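Local structure of ribosomal protein uL16 3-hydroxylase (Escherichia coli, 4CCL) at residues B[5-9]-B[10-14]. The protein catalyses the iron- and 2-oxoglutarate-dependent 3-hydroxylation of an arginine in ribosomal protein uL16 and works as a homodimer. Numbering follows the deposited sequence.
Sequences LTLNW and PDFLE
With CG anti to the backbone N in both Leu7 and Phe12 (chi1 174° in the latter), the two side chains converge where the N-terminal loop turns into helix 9-15, a short helix beside strand 22-24 of the antiparallel JmjC (cupin-like) sheet. It is a compact example of a helix N-terminus built from local contacts. Leu7 comes over one face of the Phe12 ring in a CH-pi contact, CD2 lying 4.2 Å from the ring centroid. The same methyl also lies above one face of the Trp9 indole, toward its rim, placing it between the two aromatics. The Trp9 and Phe12 side chains run side by side and point the same way, yet their ring planes stand at 83°, and Trp9 CZ3 approaches Phe12 CD2 to 4.0 Å. Phe12 continues inward to Val22, Phe132 and Tyr180, whose ring meets it edge-to-face; an alanine in its place would probably open a gap between helix and sheet and take away one of the two aromatic faces that meet the Leu7 methyl. Asn8 occupies the N-cap position, but its side chain makes no capping bond; its amide ND2 instead packs 3.5 Å from Asp11 CB, while the Asp11 carboxylate pairs with Arg15. The first helical turn is closed by the backbone: Phe12 N donates to Asn8 O at 3.2 Å, and Leu13 N reaches Trp9 O at 2.9 Å with an almost straight N-H...O angle of 175°.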
# COMPACT_ATOMS: atom_id res chain seq x y z
N LEU B 5 19.80 -20.99 -30.66
CA LEU B 5 18.47 -20.75 -31.21
C LEU B 5 18.53 -20.38 -32.69
O LEU B 5 19.32 -19.53 -33.09
CB LEU B 5 17.77 -19.64 -30.42
CG LEU B 5 16.56 -20.06 -29.58
CD1 LEU B 5 15.84 -18.85 -29.00
CD2 LEU B 5 15.62 -20.90 -30.42
N THR B 6 17.68 -21.02 -33.49
CA THR B 6 17.69 -20.80 -34.94
C THR B 6 16.68 -19.74 -35.36
O THR B 6 16.52 -19.47 -36.55
CB THR B 6 17.42 -22.11 -35.71
OG1 THR B 6 16.11 -22.61 -35.39
CG2 THR B 6 18.46 -23.16 -35.35
N LEU B 7 16.00 -19.15 -34.39
CA LEU B 7 14.99 -18.13 -34.64
C LEU B 7 15.57 -16.89 -35.32
O LEU B 7 16.71 -16.51 -35.06
CB LEU B 7 14.32 -17.74 -33.31
CG LEU B 7 13.16 -16.74 -33.27
CD1 LEU B 7 12.13 -17.03 -34.35
CD2 LEU B 7 12.50 -16.76 -31.89
N ASN B 8 14.78 -16.28 -36.20
CA ASN B 8 15.15 -15.00 -36.77
C ASN B 8 14.50 -13.96 -35.87
O ASN B 8 13.28 -13.82 -35.85
CB ASN B 8 14.61 -14.90 -38.20
CG ASN B 8 14.88 -13.55 -38.86
OD1 ASN B 8 15.61 -12.72 -38.32
ND2 ASN B 8 14.30 -13.34 -40.03
N TRP B 9 15.33 -13.26 -35.11
CA TRP B 9 14.86 -12.36 -34.06
C TRP B 9 14.15 -11.07 -34.50
O TRP B 9 13.09 -10.75 -33.95
CB TRP B 9 15.95 -12.08 -33.01
CG TRP B 9 16.11 -13.20 -32.00
CD1 TRP B 9 17.07 -14.16 -31.99
CD2 TRP B 9 15.27 -13.46 -30.87
NE1 TRP B 9 16.89 -15.00 -30.92
CE2 TRP B 9 15.79 -14.59 -30.21
CE3 TRP B 9 14.13 -12.84 -30.34
CZ2 TRP B 9 15.21 -15.12 -29.06
CZ3 TRP B 9 13.56 -13.37 -29.20
CH2 TRP B 9 14.10 -14.50 -28.57
N PRO B 10 14.72 -10.31 -35.45
CA PRO B 10 14.04 -9.08 -35.86
C PRO B 10 12.62 -9.35 -36.37
O PRO B 10 11.68 -8.66 -35.96
CB PRO B 10 14.91 -8.58 -37.01
CG PRO B 10 16.27 -9.08 -36.70
CD PRO B 10 16.06 -10.42 -36.06
N ASP B 11 12.48 -10.37 -37.20
CA ASP B 11 11.18 -10.75 -37.75
C ASP B 11 10.20 -11.15 -36.65
O ASP B 11 9.02 -10.80 -36.71
CB ASP B 11 11.33 -11.90 -38.75
CG ASP B 11 9.99 -12.48 -39.16
OD1 ASP B 11 9.23 -11.78 -39.86
OD2 ASP B 11 9.70 -13.63 -38.77
N PHE B 12 10.70 -11.87 -35.66
CA PHE B 12 9.86 -12.36 -34.57
C PHE B 12 9.37 -11.21 -33.70
O PHE B 12 8.17 -11.09 -33.43
CB PHE B 12 10.62 -13.37 -33.71
CG PHE B 12 9.87 -13.82 -32.50
CD1 PHE B 12 8.93 -14.83 -32.58
CD2 PHE B 12 10.10 -13.23 -31.26
CE1 PHE B 12 8.24 -15.25 -31.46
CE2 PHE B 12 9.41 -13.64 -30.14
CZ PHE B 12 8.48 -14.65 -30.24
N LEU B 13 10.31 -10.38 -33.26
CA LEU B 13 10.00 -9.22 -32.45
C LEU B 13 9.04 -8.29 -33.18
O LEU B 13 8.15 -7.70 -32.57
CB LEU B 13 11.28 -8.45 -32.10
CG LEU B 13 12.28 -9.17 -31.19
CD1 LEU B 13 13.50 -8.31 -30.92
CD2 LEU B 13 11.60 -9.57 -29.89
N GLU B 14 9.23 -8.16 -34.49
CA GLU B 14 8.37 -7.27 -35.27
C GLU B 14 6.95 -7.82 -35.45
O GLU B 14 5.97 -7.16 -35.09
CB GLU B 14 9.01 -7.01 -36.63
CG GLU B 14 8.74 -5.63 -37.21
CD GLU B 14 7.59 -5.63 -38.21
OE1 GLU B 14 6.43 -5.83 -37.78
OE2 GLU B 14 7.85 -5.43 -39.41